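PDB 1G0D: protein-glutamine gamma-glutamyltransferase 2 from Pagrus major, which probably catalyses the calcium-dependent cross-linking of proteins, joining peptide-bound glutamine to the amino group of lysine or to other primary amines. Local coordinates for residues A[391-399]-A[452-460]; A[609-620]-A[632-642]. All blocks are in the same frame, centred on the assembly; numbering follows the deposited sequence.

Contact 1 of 2, residues A[391-399]-A[452-460]; sequences FAEVNADTI and VYKKAGRRV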
loop_
_atom_site.group_PDB
_atom_site.type_symbol
_atom_site.label_atom_id
_atom_site.label_comp_id
_atom_site.label_asym_id
_atom_site.label_seq_id
_atom_site.Cartn_x
_atom_site.Cartn_y
_atom_site.Cartn_z
ATOM N N PHE A 391 4.053 -8.911 -14.865
ATOM C CA PHE A 391 3.311 -10.015 -15.455
ATOM C C PHE A 391 3.774 -11.327 -14.757
ATOM O O PHE A 391 2.983 -12.249 -14.563
ATOM C CB PHE A 391 3.596 -10.060 -16.966
ATOM C CG PHE A 391 2.854 -11.145 -17.702
ATOM C CD1 PHE A 391 3.363 -12.440 -17.774
ATOM C CD2 PHE A 391 1.651 -10.882 -18.326
ATOM C CE1 PHE A 391 2.681 -13.440 -18.455
ATOM C CE2 PHE A 391 0.964 -11.887 -19.011
ATOM C CZ PHE A 391 1.479 -13.159 -19.069
ATOM N N ALA A 392 5.050 -11.408 -14.359
ATOM C CA ALA A 392 5.585 -12.620 -13.709
ATOM C C ALA A 392 5.005 -12.807 -12.343
ATOM O O ALA A 392 4.661 -13.906 -11.929
ATOM C CB ALA A 392 7.092 -12.543 -13.587
ATOM N N GLU A 393 4.924 -11.701 -11.635
ATOM C CA GLU A 393 4.397 -11.663 -10.281
ATOM C C GLU A 393 3.077 -12.417 -10.116
ATOM O O GLU A 393 2.808 -13.082 -9.117
ATOM C CB GLU A 393 4.200 -10.187 -9.914
ATOM C CG GLU A 393 3.467 -9.936 -8.631
ATOM C CD GLU A 393 4.369 -10.100 -7.448
ATOM O OE1 GLU A 393 3.910 -10.721 -6.466
ATOM O OE2 GLU A 393 5.535 -9.612 -7.507
ATOM N N VAL A 394 2.276 -12.312 -11.150
ATOM C CA VAL A 394 0.940 -12.836 -11.192
ATOM C C VAL A 394 0.789 -14.066 -12.137
ATOM O O VAL A 394 -0.217 -14.769 -12.076
ATOM C CB VAL A 394 0.074 -11.568 -11.577
ATOM C CG1 VAL A 394 -0.466 -11.670 -12.948
ATOM C CG2 VAL A 394 -0.944 -11.298 -10.571
ATOM N N ASN A 395 1.807 -14.362 -12.952
ATOM C CA ASN A 395 1.749 -15.472 -13.915
ATOM C C ASN A 395 2.874 -16.512 -13.970
ATOM O O ASN A 395 2.709 -17.540 -14.619
ATOM C CB ASN A 395 1.640 -14.897 -15.310
ATOM C CG ASN A 395 0.280 -14.329 -15.589
ATOM O OD1 ASN A 395 -0.718 -14.973 -15.322
ATOM N ND2 ASN A 395 0.227 -13.116 -16.122
ATOM N N ALA A 396 4.011 -16.256 -13.324
ATOM C CA ALA A 396 5.167 -17.176 -13.364
ATOM C C ALA A 396 4.845 -18.651 -13.144
ATOM O O ALA A 396 4.062 -18.975 -12.257
ATOM C CB ALA A 396 6.242 -16.732 -12.342
ATOM N N ASP A 397 5.466 -19.546 -13.928
ATOM C CA ASP A 397 5.239 -21.001 -13.777
ATOM C C ASP A 397 6.385 -21.713 -13.097
ATOM O O ASP A 397 7.435 -21.869 -13.705
ATOM C CB ASP A 397 5.038 -21.695 -15.131
ATOM C CG ASP A 397 4.427 -23.101 -14.992
ATOM O OD1 ASP A 397 3.540 -23.300 -14.144
ATOM O OD2 ASP A 397 4.821 -24.020 -15.733
ATOM N N THR A 398 6.180 -22.135 -11.848
ATOM C CA THR A 398 7.180 -22.881 -11.079
ATOM C C THR A 398 6.777 -24.364 -11.042
ATOM O O THR A 398 5.694 -24.730 -10.565
ATOM C CB THR A 398 7.327 -22.358 -9.588
ATOM O OG1 THR A 398 8.472 -21.503 -9.472
ATOM C CG2 THR A 398 7.571 -23.488 -8.629
ATOM N N ILE A 399 7.646 -25.214 -11.572
ATOM C CA ILE A 399 7.402 -26.639 -11.559
ATOM C C ILE A 399 8.428 -27.288 -10.624
ATOM O O ILE A 399 9.620 -27.150 -10.852
ATOM C CB ILE A 399 7.566 -27.196 -12.953
ATOM C CG1 ILE A 399 6.460 -26.631 -13.840
ATOM C CG2 ILE A 399 7.559 -28.725 -12.911
ATOM C CD1 ILE A 399 6.644 -26.934 -15.318
ATOM N N VAL A 452 -2.713 -15.584 -24.445
ATOM C CA VAL A 452 -1.925 -14.483 -23.868
ATOM C C VAL A 452 -0.610 -15.028 -23.345
ATOM O O VAL A 452 0.423 -14.390 -23.461
ATOM C CB VAL A 452 -2.674 -13.762 -22.691
ATOM C CG1 VAL A 452 -1.738 -12.790 -21.975
ATOM C CG2 VAL A 452 -3.878 -12.979 -23.251
ATOM N N TYR A 453 -0.664 -16.213 -22.759
ATOM C CA TYR A 453 0.523 -16.876 -22.233
ATOM C C TYR A 453 1.403 -17.194 -23.412
ATOM O O TYR A 453 2.621 -17.101 -23.327
ATOM C CB TYR A 453 0.138 -18.178 -21.552
ATOM C CG TYR A 453 -0.218 -17.975 -20.118
ATOM C CD1 TYR A 453 -0.198 -16.690 -19.548
ATOM C CD2 TYR A 453 -0.541 -19.045 -19.313
ATOM C CE1 TYR A 453 -0.498 -16.480 -18.201
ATOM C CE2 TYR A 453 -0.841 -18.859 -17.964
ATOM C CZ TYR A 453 -0.820 -17.572 -17.414
ATOM O OH TYR A 453 -1.148 -17.384 -16.089
ATOM N N LYS A 454 0.771 -17.578 -24.515
ATOM C CA LYS A 454 1.501 -17.914 -25.721
ATOM C C LYS A 454 2.216 -16.657 -26.194
ATOM O O LYS A 454 3.417 -16.645 -26.410
ATOM C CB LYS A 454 0.538 -18.442 -26.794
ATOM C CG LYS A 454 0.117 -19.929 -26.628
ATOM C CD LYS A 454 -0.451 -20.528 -27.962
ATOM C CE LYS A 454 -2.024 -20.491 -28.076
ATOM N NZ LYS A 454 -2.674 -19.245 -28.683
ATOM N N LYS A 455 1.470 -15.588 -26.339
ATOM C CA LYS A 455 2.042 -14.319 -26.759
ATOM C C LYS A 455 3.183 -13.802 -25.845
ATOM O O LYS A 455 4.235 -13.385 -26.305
ATOM C CB LYS A 455 0.890 -13.310 -26.812
ATOM C CG LYS A 455 1.259 -11.843 -26.931
ATOM C CD LYS A 455 -0.011 -11.009 -26.923
ATOM C CE LYS A 455 0.234 -9.532 -27.201
ATOM N NZ LYS A 455 -0.876 -8.763 -26.537
ATOM N N ALA A 456 2.975 -13.860 -24.538
ATOM C CA ALA A 456 3.942 -13.321 -23.602
ATOM C C ALA A 456 5.109 -14.214 -23.218
ATOM O O ALA A 456 6.078 -13.756 -22.571
ATOM C CB ALA A 456 3.209 -12.869 -22.359
ATOM N N GLY A 457 5.014 -15.485 -23.590
ATOM C CA GLY A 457 6.079 -16.413 -23.256
ATOM C C GLY A 457 5.885 -17.200 -21.964
ATOM O O GLY A 457 6.868 -17.684 -21.392
ATOM N N ARG A 458 4.647 -17.323 -21.478
ATOM C CA ARG A 458 4.383 -18.094 -20.260
ATOM C C ARG A 458 4.237 -19.506 -20.767
ATOM O O ARG A 458 3.390 -19.731 -21.639
ATOM C CB ARG A 458 3.059 -17.668 -19.642
ATOM C CG ARG A 458 3.099 -17.471 -18.162
ATOM C CD ARG A 458 3.778 -18.607 -17.471
ATOM N NE ARG A 458 3.129 -19.880 -17.722
ATOM C CZ ARG A 458 2.205 -20.417 -16.933
ATOM N NH1 ARG A 458 1.677 -21.582 -17.251
ATOM N NH2 ARG A 458 1.799 -19.800 -15.834
ATOM N N ARG A 459 5.033 -20.456 -20.266
ATOM C CA ARG A 459 4.904 -21.831 -20.766
ATOM C C ARG A 459 3.481 -22.276 -20.518
ATOM O O ARG A 459 2.893 -21.946 -19.496
ATOM C CB ARG A 459 5.930 -22.803 -20.124
ATOM C CG ARG A 459 6.013 -22.807 -18.598
ATOM C CD ARG A 459 6.971 -23.887 -18.107
ATOM N NE ARG A 459 7.250 -23.780 -16.675
ATOM C CZ ARG A 459 8.342 -24.268 -16.088
ATOM N NH1 ARG A 459 9.265 -24.897 -16.810
ATOM N NH2 ARG A 459 8.511 -24.141 -14.774
ATOM N N VAL A 460 2.915 -23.006 -21.466
ATOM C CA VAL A 460 1.542 -23.399 -21.317
ATOM C C VAL A 460 1.248 -24.850 -21.577
ATOM O O VAL A 460 0.879 -25.252 -22.680
ATOM C CB VAL A 460 0.610 -22.506 -22.185
ATOM C CG1 VAL A 460 0.865 -22.726 -23.675
ATOM C CG2 VAL A 460 -0.842 -22.782 -21.813
#
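The ring of F391 lies under A456, whose CB sits over one face, 4.2 Å from the ring centroid, as a CH-pi contact. Y453 CD1 and V452 CG1 meet the ring at its edge. CG of F391 is anti to the backbone N (chi1 -179°), which carries the ring out to helix 447-456. Y453 OH donates to N395 OD1 at 2.6 Å, from above the carbonyl plane. That oxygen also accepts from K441. N395 and D397 probably bind calcium, as does E449 close to Y453, so the contact probably holds part of a calcium site of the catalytic core. Two bends in the R458 chain (chi2 -47°, chi3 -59°) fold its guanidinium back between the Y453 ring and D397 CB. R458 NH2 gives a fairly straight bond to N395 O (2.7 Å), while NE and NH1 both hold R459 O. A methionine in place of R458 would probably leave N395 O and R459 O without these donors. R459 reaches D397 twice: NE forms a salt bridge with OD2 (2.6 Å), a weak hydrogen bond by its angle, and NH2 donates to the backbone O (2.7 Å). I399 CD1 covers one face of the R459 guanidinium, 3.3 Å from CZ.

Contact 2 of 2, residues A[609-620]-A[632-642]; sequences NPLPVPLKGGVF and QIHVNGAVAPS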
loop_
_atom_site.group_PDB
_atom_site.type_symbol
_atom_site.label_atom_id
_atom_site.label_comp_id
_atom_site.label_asym_id
_atom_site.label_seq_id
_atom_site.Cartn_x
_atom_site.Cartn_y
_atom_site.Cartn_z
ATOM N N ASN A 609 -4.540 -12.621 27.764
ATOM C CA ASN A 609 -3.344 -13.357 27.390
ATOM C C ASN A 609 -3.686 -14.821 27.041
ATOM O O ASN A 609 -4.120 -15.577 27.895
ATOM C CB ASN A 609 -2.385 -13.326 28.567
ATOM C CG ASN A 609 -1.072 -13.972 28.262
ATOM O OD1 ASN A 609 -0.857 -14.465 27.157
ATOM N ND2 ASN A 609 -0.172 -13.975 29.245
ATOM N N PRO A 610 -3.527 -15.227 25.773
ATOM C CA PRO A 610 -3.832 -16.613 25.384
ATOM C C PRO A 610 -2.593 -17.504 25.622
ATOM O O PRO A 610 -2.608 -18.726 25.417
ATOM C CB PRO A 610 -4.142 -16.495 23.899
ATOM C CG PRO A 610 -3.187 -15.461 23.450
ATOM C CD PRO A 610 -3.065 -14.452 24.611
ATOM N N LEU A 611 -1.514 -16.855 26.043
ATOM C CA LEU A 611 -0.257 -17.518 26.312
ATOM C C LEU A 611 -0.124 -17.920 27.784
ATOM O O LEU A 611 -0.415 -17.148 28.695
ATOM C CB LEU A 611 0.887 -16.581 25.930
ATOM C CG LEU A 611 1.609 -16.842 24.623
ATOM C CD1 LEU A 611 0.636 -17.060 23.516
ATOM C CD2 LEU A 611 2.542 -15.684 24.365
ATOM N N PRO A 612 0.317 -19.152 28.028
ATOM C CA PRO A 612 0.485 -19.607 29.404
ATOM C C PRO A 612 1.842 -19.082 29.889
ATOM O O PRO A 612 2.544 -19.728 30.660
ATOM C CB PRO A 612 0.455 -21.124 29.275
ATOM C CG PRO A 612 1.032 -21.380 27.894
ATOM C CD PRO A 612 0.686 -20.186 27.044
ATOM N N VAL A 613 2.198 -17.893 29.421
ATOM C CA VAL A 613 3.456 -17.260 29.770
ATOM C C VAL A 613 3.137 -15.820 30.062
ATOM O O VAL A 613 2.180 -15.285 29.537
ATOM C CB VAL A 613 4.430 -17.223 28.570
ATOM C CG1 VAL A 613 5.849 -17.256 29.054
ATOM C CG2 VAL A 613 4.159 -18.370 27.627
ATOM N N PRO A 614 3.915 -15.169 30.922
ATOM C CA PRO A 614 3.568 -13.767 31.148
ATOM C C PRO A 614 4.175 -12.987 29.958
ATOM O O PRO A 614 5.190 -13.416 29.411
ATOM C CB PRO A 614 4.285 -13.444 32.458
ATOM C CG PRO A 614 5.547 -14.259 32.362
ATOM C CD PRO A 614 5.083 -15.576 31.728
ATOM N N LEU A 615 3.562 -11.879 29.537
ATOM C CA LEU A 615 4.130 -11.072 28.451
ATOM C C LEU A 615 4.545 -9.792 29.112
ATOM O O LEU A 615 3.831 -9.241 29.936
ATOM C CB LEU A 615 3.102 -10.746 27.370
ATOM C CG LEU A 615 1.689 -11.338 27.453
ATOM C CD1 LEU A 615 0.801 -10.581 26.516
ATOM C CD2 LEU A 615 1.713 -12.789 27.072
ATOM N N LYS A 616 5.719 -9.317 28.801
ATOM C CA LYS A 616 6.094 -8.082 29.419
ATOM C C LYS A 616 6.535 -7.176 28.321
ATOM O O LYS A 616 6.820 -7.623 27.214
ATOM C CB LYS A 616 7.198 -8.283 30.460
ATOM C CG LYS A 616 8.190 -9.389 30.158
ATOM C CD LYS A 616 9.342 -9.361 31.177
ATOM C CE LYS A 616 9.859 -10.777 31.526
ATOM N NZ LYS A 616 8.811 -11.677 32.144
ATOM N N GLY A 617 6.599 -5.896 28.642
ATOM C CA GLY A 617 6.950 -4.898 27.654
ATOM C C GLY A 617 5.702 -4.508 26.879
ATOM O O GLY A 617 5.814 -3.923 25.794
ATOM N N GLY A 618 4.531 -4.838 27.450
ATOM C CA GLY A 618 3.246 -4.557 26.829
ATOM C C GLY A 618 3.040 -3.090 26.550
ATOM O O GLY A 618 3.055 -2.296 27.476
ATOM N N VAL A 619 2.896 -2.740 25.269
ATOM C CA VAL A 619 2.650 -1.361 24.808
ATOM C C VAL A 619 1.436 -1.364 23.898
ATOM O O VAL A 619 1.356 -2.199 22.984
ATOM C CB VAL A 619 3.665 -0.797 23.839
ATOM C CG1 VAL A 619 4.051 0.546 24.278
ATOM C CG2 VAL A 619 4.780 -1.742 23.598
ATOM N N PHE A 620 0.528 -0.416 24.111
ATOM C CA PHE A 620 -0.637 -0.277 23.258
ATOM C C PHE A 620 -0.311 1.023 22.513
ATOM O O PHE A 620 0.208 1.959 23.124
ATOM C CB PHE A 620 -1.894 -0.081 24.106
ATOM C CG PHE A 620 -2.425 -1.340 24.725
ATOM C CD1 PHE A 620 -3.256 -2.181 24.009
ATOM C CD2 PHE A 620 -2.086 -1.687 26.023
ATOM C CE1 PHE A 620 -3.752 -3.370 24.585
ATOM C CE2 PHE A 620 -2.568 -2.862 26.609
ATOM C CZ PHE A 620 -3.397 -3.702 25.888
ATOM N N GLN A 632 0.988 6.106 22.707
ATOM C CA GLN A 632 1.245 4.879 23.453
ATOM C C GLN A 632 0.777 4.780 24.912
ATOM O O GLN A 632 0.762 5.753 25.651
ATOM C CB GLN A 632 2.733 4.562 23.407
ATOM C CG GLN A 632 3.191 3.950 22.100
ATOM C CD GLN A 632 4.676 3.643 22.098
ATOM O OE1 GLN A 632 5.175 2.929 21.221
ATOM N NE2 GLN A 632 5.395 4.186 23.081
ATOM N N ILE A 633 0.378 3.575 25.299
ATOM C CA ILE A 633 -0.026 3.260 26.667
ATOM C C ILE A 633 0.842 2.069 27.073
ATOM O O ILE A 633 0.683 0.971 26.528
ATOM C CB ILE A 633 -1.462 2.774 26.770
ATOM C CG1 ILE A 633 -2.384 3.708 25.990
ATOM C CG2 ILE A 633 -1.824 2.608 28.250
ATOM C CD1 ILE A 633 -3.798 3.266 26.017
ATOM N N HIS A 634 1.763 2.274 28.009
ATOM C CA HIS A 634 2.612 1.173 28.444
ATOM C C HIS A 634 1.969 0.442 29.610
ATOM O O HIS A 634 1.622 1.054 30.610
ATOM C CB HIS A 634 3.992 1.695 28.844
ATOM C CG HIS A 634 4.816 2.174 27.681
ATOM N ND1 HIS A 634 4.614 3.398 27.079
ATOM C CD2 HIS A 634 5.833 1.589 27.000
ATOM C CE1 HIS A 634 5.469 3.549 26.081
ATOM N NE2 HIS A 634 6.221 2.465 26.011
ATOM N N VAL A 635 1.758 -0.859 29.453
ATOM C CA VAL A 635 1.198 -1.685 30.513
ATOM C C VAL A 635 2.263 -1.723 31.601
ATOM O O VAL A 635 3.400 -2.137 31.351
ATOM C CB VAL A 635 0.955 -3.135 30.029
ATOM C CG1 VAL A 635 0.617 -4.032 31.218
ATOM C CG2 VAL A 635 -0.153 -3.156 28.989
ATOM N N ASN A 636 1.919 -1.268 32.799
ATOM C CA ASN A 636 2.898 -1.277 33.881
ATOM C C ASN A 636 2.832 -2.629 34.578
ATOM O O ASN A 636 1.863 -2.960 35.260
ATOM C CB ASN A 636 2.631 -0.110 34.850
ATOM C CG ASN A 636 2.923 1.274 34.207
ATOM O OD1 ASN A 636 2.165 2.249 34.398
ATOM N ND2 ASN A 636 4.029 1.355 33.439
ATOM N N GLY A 637 3.875 -3.418 34.372
ATOM C CA GLY A 637 3.909 -4.745 34.946
ATOM C C GLY A 637 4.000 -5.766 33.829
ATOM O O GLY A 637 4.473 -5.453 32.738
ATOM N N ALA A 638 3.564 -6.991 34.095
ATOM C CA ALA A 638 3.608 -8.039 33.093
ATOM C C ALA A 638 2.279 -8.752 33.169
ATOM O O ALA A 638 1.749 -9.027 34.249
ATOM C CB ALA A 638 4.759 -9.009 33.355
ATOM N N VAL A 639 1.717 -9.026 32.007
ATOM C CA VAL A 639 0.426 -9.659 31.970
ATOM C C VAL A 639 0.607 -11.115 32.310
ATOM O O VAL A 639 1.384 -11.816 31.673
ATOM C CB VAL A 639 -0.252 -9.430 30.562
ATOM C CG1 VAL A 639 -1.616 -10.129 30.491
ATOM C CG2 VAL A 639 -0.411 -7.925 30.323
ATOM N N ALA A 640 -0.086 -11.563 33.345
ATOM C CA ALA A 640 0.032 -12.956 33.737
ATOM C C ALA A 640 -0.486 -13.912 32.683
ATOM O O ALA A 640 -1.326 -13.554 31.854
ATOM C CB ALA A 640 -0.694 -13.210 35.051
ATOM N N PRO A 641 0.020 -15.156 32.704
ATOM C CA PRO A 641 -0.425 -16.154 31.733
ATOM C C PRO A 641 -1.947 -16.208 31.776
ATOM O O PRO A 641 -2.527 -16.267 32.843
ATOM C CB PRO A 641 0.203 -17.447 32.241
ATOM C CG PRO A 641 1.363 -17.010 33.056
ATOM C CD PRO A 641 1.021 -15.692 33.644
ATOM N N SER A 642 -2.595 -16.169 30.622
ATOM C CA SER A 642 -4.057 -16.214 30.570
ATOM C C SER A 642 -4.752 -15.074 31.335
ATOM O O SER A 642 -5.935 -15.172 31.671
ATOM C CB SER A 642 -4.561 -17.566 31.095
ATOM O OG SER A 642 -3.740 -18.620 30.637
HETATM O O HOH W 1 3.306 -6.239 29.643
#
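F620 and I633 form an antiparallel hydrogen-bonded pair, with F620 N to I633 O at 2.8 Å and I633 N to F620 O at 2.7 Å. The next bond of this ladder runs from V635 N to G618 O. Beyond it the two chains part and then pair again at L615 and V639, which also exchange two backbone bonds. A water bridges the interval. It donates to L615 O, accepts from G618 N and reaches G637 O weakly. Farther on, S642 N donates to L611 O.

One side chain adds polar bonds. N609 has CG anti to the backbone N (chi1 -176°), which sets its amide beside A640 and P641. N609 ND2 donates to A640 O at 2.9 Å, from above that carbonyl plane. N609 ND2 also donates to V613 O at 2.7 Å, nearly in its own amide plane. OD1 accepts from L611 N, an Asx turn. Three bonds therefore fix the rotation of the amide.

The apolar contacts fall on two faces. On one, V619 CG1 sits over the H634 ring, 3.5 Å from its centroid, in a CH-pi contact. On the other, F620 packs CB to CB against I633, and its CE2 edge meets V635 CG2 at 3.4 Å. L615 CG lies against V639 CB on that same face. V647 touches F620 and I633, and V645 touches V639, both from strand 644-651. At the far end P641 rests its ring against P612, V613 and P614.

The arrangement is a beta hairpin, strands 619-624 and 628-634, prolonged by a second short antiparallel pairing. It belongs to the C-terminal immunoglobulin-like domain of the transglutaminases.

Contact 1 comes first along the chain, and contact 2 follows it without overlap. Their centres are about 48 Å apart and their nearest atoms about 31 Å apart, so they do not touch. They share no sheet. Contact 1 joins helix 387-395 and the start of strand 397-403 to the end of helix 447-456 and the residues just after it. Strand 397-403 belongs to a mixed sheet that also holds strands 502-513 and 558-566. Contact 2 lies in the C-terminal immunoglobulin-like domain, on the hairpin strands 619-624 and 628-634. Contact 1 therefore probably carries part of a calcium site, while the other pairs strands within a separate beta domain of the same monomer.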